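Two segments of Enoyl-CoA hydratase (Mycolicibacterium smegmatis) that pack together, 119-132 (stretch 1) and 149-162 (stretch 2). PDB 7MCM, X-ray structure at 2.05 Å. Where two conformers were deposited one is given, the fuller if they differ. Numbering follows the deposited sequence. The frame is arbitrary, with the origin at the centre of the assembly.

Stretch 1 (119-132) GAGCDLAVMCDLRI
Stretch 2 149-162: IPGDGGTWFLPRAV

Two helices of one enoyl-CoA hydratase chain, 120-127 and 154-162, pack with their axes 8.9 Å apart at closest approach and their N-to-C directions 55° apart; the two stretches together bury 478 Å², both sides summed. Gly119 (phi/psi 62/-127) is the N-cap of the first helix, and its O accepts from Asp123 N at 3.1 Å; Cys128 (-74/164) and Asp129 (-76/-38) then lead into an extended strand, 130-132. In the second stretch a type I turn from Pro150 to Gly153 leads into the helix, with Gly153 (91/6) as N-cap; the helix is kinked at Pro159, whose N has no bond to the preceding turn. CA-CA distances set the register: Ala120 to Asp152 7.1 Å, Asp123 to Gly154 4.9 Å, Val126 to Leu158 6.2 Å and Met127 to Phe157 6.1 Å.

The tight approach of Asp123 to Gly154 depends on a missing side chain: an ideal CB on Gly154 would point toward the first stretch and lie 2.3 Å from Asp123 OD2, a clash. As it is, Asp123 OD2 rests 3.5 Å from Gly154 CA and 3.7 Å from Pro150 CB. Asp123 is m (chi1 -62°, chi2 -6°) and Asp152 is p (chi1 56°, chi2 4°); both CA-to-CB bonds point toward the other stretch, and the carboxylates meet with Asp123 OD2 2.5 Å from Asp152 OD1. Oxygens this close suggest that one acid group is protonated, though the geometry does not settle it. Gly154 N donates a hydrogen bond to Asp152 OD1 (3.2 Å), which ties the carboxylate to the first turn of its helix, while Asp152 OD2 lies 3.6 Å from Ala120 CA.

One turn on from Asp123, Met127 adopts m, t, t (chi1 -69°, chi2 167°, chi3 -165°). Its CA-to-CB bond points sideways, yet the extended chain carries CE to 3.2 Å from Asp152 O. Along the way CG lies over a face of the Phe157 ring, 3.7 Å from the centroid and 16° off the normal, a CH-pi contact; SD is more oblique, 5.0 Å from the centroid. Phe157 is m (chi1 -68°, chi2 -85°), its CA-to-CB bond pointing toward the first stretch.

Val126 is t (chi1 177°), with its CA-to-CB bond pointing toward the second stretch. Its CG1 lies 3.7 Å from Phe157 CB, 3.7 Å from Leu158 CA and 4.2 Å from Ala161 CB, while CG2 lies 4.1 Å from Leu158 CD1. Leu158 starts sideways, but its t, p rotamer (-172°, 57°) brings its end nearer. Water 1 links the backbones here, donating to Val126 O (3.1 Å) and Phe157 O (2.8 Å), although more acceptors are in reach than it has protons.

At the far end Arg131 folds back with chi1 -79°, chi2 151°, chi3 -62° and chi4 -75°. Arg131 NH1 donates to Ala125 O (2.9 Å), and Arg131 NH1 donates to Cys128 O (2.8 Å). These bonds hold the guanidinium against the two backbone carbonyls and leave Arg131 NH2 4.1 Å from Ala161 CB.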

ATOM      1  N   GLY B 119      24.165  17.093   2.780  1.00 30.20           N
ATOM      2  CA  GLY B 119      22.955  17.551   2.124  1.00 32.04           C
ATOM      3  C   GLY B 119      22.541  16.615   1.010  1.00 31.40           C
ATOM      4  O   GLY B 119      22.385  15.406   1.204  1.00 27.89           O
ATOM      5  N   ALA B 120      22.346  17.186  -0.178  1.00 34.62           N
ATOM      6  CA  ALA B 120      21.992  16.369  -1.334  1.00 38.14           C
ATOM      7  C   ALA B 120      23.029  15.278  -1.585  1.00 31.34           C
ATOM      8  O   ALA B 120      22.682  14.201  -2.073  1.00 29.49           O
ATOM      9  CB  ALA B 120      21.828  17.265  -2.573  1.00 31.09           C
ATOM     10  N   GLY B 121      24.301  15.540  -1.260  1.00 31.17           N
ATOM     11  CA  GLY B 121      25.330  14.527  -1.436  1.00 29.82           C
ATOM     12  C   GLY B 121      25.171  13.363  -0.478  1.00 33.49           C
ATOM     13  O   GLY B 121      25.402  12.209  -0.847  1.00 30.16           O
ATOM     14  N   CYS B 122      24.751  13.646   0.756  1.00 29.58           N
ATOM     15  CA  CYS B 122      24.433  12.571   1.688  1.00 29.09           C
ATOM     16  C   CYS B 122      23.306  11.705   1.134  1.00 28.27           C
ATOM     17  O   CYS B 122      23.411  10.473   1.097  1.00 27.77           O
ATOM     18  CB  CYS B 122      24.060  13.161   3.054  1.00 29.13           C
ATOM     19  SG  CYS B 122      23.608  11.907   4.311  1.00 29.86           S
ATOM     20  N   ASP B 123      22.242  12.343   0.638  1.00 27.50           N
ATOM     21  CA  ASP B 123      21.085  11.600   0.148  1.00 28.24           C
ATOM     22  C   ASP B 123      21.436  10.772  -1.088  1.00 28.04           C
ATOM     23  O   ASP B 123      20.946   9.652  -1.242  1.00 27.42           O
ATOM     24  CB  ASP B 123      19.950  12.566  -0.167  1.00 30.79           C
ATOM     25  CG  ASP B 123      19.473  13.314   1.064  1.00 37.15           C
ATOM     26  OD1 ASP B 123      19.953  12.990   2.151  1.00 30.57           O
ATOM     27  OD2 ASP B 123      18.646  14.229   0.949  1.00 32.09           O
ATOM     28  N   LEU B 124      22.271  11.315  -1.979  1.00 27.95           N
ATOM     29  CA  LEU B 124      22.713  10.563  -3.148  1.00 28.01           C
ATOM     30  C   LEU B 124      23.397   9.258  -2.740  1.00 29.58           C
ATOM     31  O   LEU B 124      23.076   8.189  -3.270  1.00 29.44           O
ATOM     32  CB  LEU B 124      23.650  11.420  -3.997  1.00 27.14           C
ATOM     33  CG  LEU B 124      24.307  10.740  -5.210  1.00 26.52           C
ATOM     34  CD1 LEU B 124      23.276  10.272  -6.196  1.00 29.72           C
ATOM     35  CD2 LEU B 124      25.300  11.680  -5.869  1.00 32.87           C
ATOM     36  N   ALA B 125      24.343   9.323  -1.794  1.00 26.36           N
ATOM     37  CA  ALA B 125      25.008   8.097  -1.355  1.00 27.75           C
ATOM     38  C   ALA B 125      24.001   7.095  -0.818  1.00 27.54           C
ATOM     39  O   ALA B 125      24.057   5.898  -1.139  1.00 27.28           O
ATOM     40  CB  ALA B 125      26.047   8.413  -0.288  1.00 32.58           C
ATOM     41  N   VAL B 126      23.032   7.583  -0.045  1.00 28.70           N
ATOM     42  CA  VAL B 126      22.020   6.736   0.563  1.00 27.99           C
ATOM     43  C   VAL B 126      21.065   6.151  -0.475  1.00 30.26           C
ATOM     44  O   VAL B 126      20.455   5.104  -0.240  1.00 32.38           O
ATOM     45  CB  VAL B 126      21.306   7.596   1.627  1.00 34.53           C
ATOM     46  CG1 VAL B 126      20.230   6.856   2.254  1.00 29.30           C
ATOM     47  CG2 VAL B 126      22.316   8.039   2.688  1.00 37.73           C
ATOM     48  N   MET B 127      20.913   6.802  -1.623  1.00 27.34           N
ATOM     49  CA  MET B 127      20.073   6.266  -2.692  1.00 28.90           C
ATOM     50  C   MET B 127      20.750   5.155  -3.485  1.00 32.45           C
ATOM     51  O   MET B 127      20.077   4.479  -4.275  1.00 28.21           O
ATOM     52  CB  MET B 127      19.695   7.379  -3.669  1.00 27.69           C
ATOM     53  CG  MET B 127      18.754   8.416  -3.126  1.00 35.67           C
ATOM     54  SD  MET B 127      18.735   9.831  -4.261  1.00 41.20           S
ATOM     55  CE  MET B 127      17.961  11.027  -3.172  1.00 43.99           C
ATOM     56  N   CYS B 128      22.068   5.003  -3.353  1.00 28.97           N
ATOM     57  CA  CYS B 128      22.798   3.932  -4.018  1.00 29.61           C
ATOM     58  C   CYS B 128      22.528   2.595  -3.329  1.00 28.55           C
ATOM     59  O   CYS B 128      22.010   2.538  -2.210  1.00 30.44           O
ATOM     60  CB  CYS B 128      24.289   4.260  -4.039  1.00 25.57           C
ATOM     61  SG  CYS B 128      24.681   5.730  -5.060  1.00 30.09           S
ATOM     62  N   ASP B 129      22.863   1.497  -4.023  1.00 28.99           N
ATOM     63  CA  ASP B 129      22.502   0.173  -3.513  1.00 29.85           C
ATOM     64  C   ASP B 129      23.397  -0.261  -2.361  1.00 32.41           C
ATOM     65  O   ASP B 129      22.928  -0.901  -1.412  1.00 32.51           O
ATOM     66  CB  ASP B 129      22.543  -0.865  -4.638  1.00 33.05           C
ATOM     67  CG  ASP B 129      21.582  -0.528  -5.769  1.00 34.80           C
ATOM     68  OD1 ASP B 129      20.373  -0.388  -5.497  1.00 41.56           O
ATOM     69  OD2 ASP B 129      22.032  -0.370  -6.917  1.00 34.36           O
ATOM     70  N   LEU B 130      24.678   0.065  -2.439  1.00 31.42           N
ATOM     71  CA  LEU B 130      25.693  -0.328  -1.470  1.00 34.91           C
ATOM     72  C   LEU B 130      26.561   0.884  -1.213  1.00 32.32           C
ATOM     73  O   LEU B 130      26.825   1.649  -2.140  1.00 28.33           O
ATOM     74  CB  LEU B 130      26.589  -1.473  -1.991  1.00 34.97           C
ATOM     75  CG  LEU B 130      25.938  -2.827  -2.221  1.00 40.97           C
ATOM     76  CD1 LEU B 130      26.913  -3.808  -2.808  1.00 41.26           C
ATOM     77  CD2 LEU B 130      25.477  -3.310  -0.872  1.00 47.79           C
ATOM     78  N   ARG B 131      27.009   1.058   0.032  1.00 30.89           N
ATOM     79  CA  ARG B 131      27.937   2.127   0.371  1.00 31.52           C
ATOM     80  C   ARG B 131      29.169   1.556   1.046  1.00 30.75           C
ATOM     81  O   ARG B 131      29.064   0.689   1.917  1.00 30.32           O
ATOM     82  CB  ARG B 131      27.311   3.155   1.302  1.00 29.55           C
ATOM     83  CG  ARG B 131      26.395   4.148   0.636  1.00 31.10           C
ATOM     84  CD  ARG B 131      25.323   4.604   1.637  1.00 32.85           C
ATOM     85  NE  ARG B 131      24.490   3.489   2.066  1.00 31.39           N
ATOM     86  CZ  ARG B 131      23.556   2.947   1.300  1.00 32.64           C
ATOM     87  NH1 ARG B 131      23.336   3.389   0.066  1.00 32.63           N
ATOM     88  NH2 ARG B 131      22.824   1.946   1.778  1.00 25.24           N
ATOM     89  N   ILE B 132      30.337   2.043   0.627  1.00 29.25           N
ATOM     90  CA  ILE B 132      31.578   1.887   1.369  1.00 26.88           C
ATOM     91  C   ILE B 132      32.211   3.269   1.451  1.00 30.55           C
ATOM     92  O   ILE B 132      31.920   4.153   0.639  1.00 30.24           O
ATOM     93  CB  ILE B 132      32.539   0.870   0.714  1.00 32.80           C
ATOM     94  CG1 ILE B 132      32.976   1.362  -0.652  1.00 29.01           C
ATOM     95  CG2 ILE B 132      31.873  -0.483   0.540  1.00 33.09           C
ATOM     96  CD1 ILE B 132      33.984   0.438  -1.327  1.00 31.47           C
ATOM     97  N   ILE B 149      14.220  21.156   4.648  1.00 30.11           N
ATOM     98  CA  ILE B 149      14.029  19.711   4.788  1.00 33.25           C
ATOM     99  C   ILE B 149      14.699  19.044   3.591  1.00 37.33           C
ATOM    100  O   ILE B 149      15.031  19.735   2.618  1.00 31.17           O
ATOM    101  CB  ILE B 149      12.541  19.317   4.926  1.00 33.40           C
ATOM    102  CG1 ILE B 149      11.632  19.978   3.874  1.00 39.18           C
ATOM    103  CG2 ILE B 149      12.036  19.675   6.315  1.00 30.89           C
ATOM    104  CD1 ILE B 149      11.627  19.316   2.494  1.00 36.07           C
ATOM    105  N   PRO B 150      14.938  17.717   3.616  1.00 33.08           N
ATOM    106  CA  PRO B 150      15.532  17.064   2.440  1.00 32.93           C
ATOM    107  C   PRO B 150      14.547  17.022   1.278  1.00 36.82           C
ATOM    108  O   PRO B 150      13.643  16.180   1.245  1.00 36.61           O
ATOM    109  CB  PRO B 150      15.883  15.661   2.953  1.00 32.21           C
ATOM    110  CG  PRO B 150      15.862  15.774   4.482  1.00 31.87           C
ATOM    111  CD  PRO B 150      14.813  16.793   4.760  1.00 31.33           C
ATOM    112  N   GLY B 151      14.691  17.942   0.328  1.00 33.48           N
ATOM    113  CA  GLY B 151      13.720  18.030  -0.745  1.00 38.50           C
ATOM    114  C   GLY B 151      13.830  16.966  -1.813  1.00 37.46           C
ATOM    115  O   GLY B 151      12.991  16.915  -2.716  1.00 39.53           O
ATOM    116  N   ASP B 152      14.827  16.088  -1.714  1.00 34.47           N
ATOM    117  CA  ASP B 152      15.152  15.130  -2.762  1.00 36.88           C
ATOM    118  C   ASP B 152      14.775  13.691  -2.414  1.00 35.16           C
ATOM    119  O   ASP B 152      15.272  12.770  -3.058  1.00 36.89           O
ATOM    120  CB  ASP B 152      16.644  15.194  -3.068  1.00 35.17           C
ATOM    121  CG  ASP B 152      17.487  14.974  -1.831  1.00 38.49           C
ATOM    122  OD1 ASP B 152      16.904  14.692  -0.764  1.00 37.91           O
ATOM    123  OD2 ASP B 152      18.727  15.063  -1.920  1.00 44.06           O
ATOM    124  N   GLY B 153      13.989  13.466  -1.366  1.00 32.97           N
ATOM    125  CA  GLY B 153      13.616  12.111  -1.003  1.00 34.17           C
ATOM    126  C   GLY B 153      14.534  11.424  -0.016  1.00 32.99           C
ATOM    127  O   GLY B 153      14.337  10.225   0.265  1.00 32.77           O
ATOM    128  N   GLY B 154      15.514  12.143   0.533  1.00 30.45           N
ATOM    129  CA  GLY B 154      16.410  11.557   1.511  1.00 28.83           C
ATOM    130  C   GLY B 154      15.699  10.972   2.717  1.00 30.94           C
ATOM    131  O   GLY B 154      16.166   9.986   3.298  1.00 31.16           O
ATOM    132  N   THR B 155      14.561  11.552   3.112  1.00 29.31           N
ATOM    133  CA  THR B 155      13.855  10.990   4.264  1.00 25.00           C
ATOM    134  C   THR B 155      13.237   9.625   3.963  1.00 28.48           C
ATOM    135  O   THR B 155      12.912   8.893   4.900  1.00 31.35           O
ATOM    136  CB  THR B 155      12.753  11.924   4.749  1.00 28.43           C
ATOM    137  OG1 THR B 155      11.824  12.125   3.685  1.00 28.93           O
ATOM    138  CG2 THR B 155      13.332  13.273   5.186  1.00 31.06           C
ATOM    139  N   TRP B 156      13.032   9.282   2.693  1.00 29.08           N
ATOM    140  CA  TRP B 156      12.531   7.946   2.365  1.00 32.91           C
ATOM    141  C   TRP B 156      13.649   6.908   2.407  1.00 31.89           C
ATOM    142  O   TRP B 156      13.462   5.810   2.949  1.00 28.13           O
ATOM    143  CB  TRP B 156      11.846   7.973   0.998  1.00 28.02           C
ATOM    144  CG  TRP B 156      11.028   6.746   0.658  1.00 30.16           C
ATOM    145  CD1 TRP B 156       9.713   6.523   0.943  1.00 31.91           C
ATOM    146  CD2 TRP B 156      11.478   5.599  -0.074  1.00 31.30           C
ATOM    147  NE1 TRP B 156       9.320   5.301   0.453  1.00 34.13           N
ATOM    148  CE2 TRP B 156      10.387   4.711  -0.177  1.00 35.59           C
ATOM    149  CE3 TRP B 156      12.699   5.233  -0.638  1.00 31.67           C
ATOM    150  CZ2 TRP B 156      10.478   3.478  -0.840  1.00 40.34           C
ATOM    151  CZ3 TRP B 156      12.792   4.002  -1.297  1.00 39.11           C
ATOM    152  CH2 TRP B 156      11.690   3.142  -1.385  1.00 40.98           C
ATOM    153  N   PHE B 157      14.835   7.259   1.900  1.00 28.59           N
ATOM    154  CA  PHE B 157      15.935   6.305   1.791  1.00 27.60           C
ATOM    155  C   PHE B 157      16.707   6.142   3.099  1.00 27.91           C
ATOM    156  O   PHE B 157      17.166   5.040   3.411  1.00 26.81           O
ATOM    157  CB  PHE B 157      16.888   6.746   0.680  1.00 30.33           C
ATOM    158  CG  PHE B 157      16.293   6.660  -0.695  1.00 32.83           C
ATOM    159  CD1 PHE B 157      16.315   5.464  -1.395  1.00 38.78           C
ATOM    160  CD2 PHE B 157      15.725   7.765  -1.292  1.00 33.11           C
ATOM    161  CE1 PHE B 157      15.768   5.374  -2.661  1.00 40.82           C
ATOM    162  CE2 PHE B 157      15.178   7.673  -2.564  1.00 33.08           C
ATOM    163  CZ  PHE B 157      15.202   6.479  -3.238  1.00 37.10           C
ATOM    164  N   LEU B 158      16.865   7.207   3.884  1.00 23.07           N
ATOM    165  CA  LEU B 158      17.745   7.118   5.045  1.00 26.20           C
ATOM    166  C   LEU B 158      17.259   6.106   6.082  1.00 29.73           C
ATOM    167  O   LEU B 158      18.091   5.329   6.583  1.00 27.62           O
ATOM    168  CB  LEU B 158      17.945   8.516   5.664  1.00 25.08           C
ATOM    169  CG  LEU B 158      18.992   8.598   6.783  1.00 26.34           C
ATOM    170  CD1 LEU B 158      20.377   8.118   6.310  1.00 25.30           C
ATOM    171  CD2 LEU B 158      19.105  10.037   7.316  1.00 31.17           C
ATOM    172  N   PRO B 159      15.972   6.038   6.438  1.00 29.79           N
ATOM    173  CA  PRO B 159      15.566   5.014   7.414  1.00 32.96           C
ATOM    174  C   PRO B 159      15.805   3.614   6.906  1.00 34.95           C
ATOM    175  O   PRO B 159      16.056   2.700   7.702  1.00 34.04           O
ATOM    176  CB  PRO B 159      14.065   5.279   7.618  1.00 34.36           C
ATOM    177  CG  PRO B 159      13.843   6.634   7.132  1.00 32.36           C
ATOM    178  CD  PRO B 159      14.831   6.870   6.033  1.00 28.50           C
ATOM    179  N   ARG B 160      15.733   3.411   5.593  1.00 34.09           N
ATOM    180  CA  ARG B 160      15.981   2.080   5.064  0.65 36.15           C
ATOM    181  C   ARG B 160      17.460   1.725   5.062  1.00 39.04           C
ATOM    182  O   ARG B 160      17.792   0.553   4.878  1.00 39.79           O
ATOM    183  CB  ARG B 160      15.361   1.975   3.673  0.65 35.38           C
ATOM    184  CG  ARG B 160      13.834   2.021   3.767  0.65 38.07           C
ATOM    185  CD  ARG B 160      13.172   2.688   2.579  0.65 39.89           C
ATOM    186  NE  ARG B 160      11.726   2.493   2.614  0.65 40.22           N
ATOM    187  CZ  ARG B 160      10.857   3.345   3.145  0.65 37.82           C
ATOM    188  NH1 ARG B 160      11.241   4.508   3.650  0.65 28.64           N
ATOM    189  NH2 ARG B 160       9.570   3.017   3.179  0.65 42.06           N
ATOM    190  N   ALA B 161      18.345   2.692   5.311  1.00 33.96           N
ATOM    191  CA  ALA B 161      19.767   2.430   5.465  1.00 34.55           C
ATOM    192  C   ALA B 161      20.183   2.261   6.918  1.00 35.34           C
ATOM    193  O   ALA B 161      21.056   1.441   7.212  1.00 33.62           O
ATOM    194  CB  ALA B 161      20.599   3.562   4.841  1.00 31.81           C
ATOM    195  N   VAL B 162      19.617   3.040   7.843  1.00 30.43           N
ATOM    196  CA  VAL B 162      20.104   3.046   9.215  1.00 32.71           C
ATOM    197  C   VAL B 162      19.011   2.798  10.242  1.00 30.63           C
ATOM    198  O   VAL B 162      19.291   2.832  11.438  1.00 31.90           O
ATOM    199  CB  VAL B 162      20.860   4.350   9.544  1.00 28.69           C
ATOM    200  CG1 VAL B 162      22.081   4.500   8.638  1.00 31.67           C
ATOM    201  CG2 VAL B 162      19.933   5.595   9.452  1.00 29.28           C
TER
HETATM  202  O   HOH W   1      18.698   3.418   1.735  1.00 35.27           O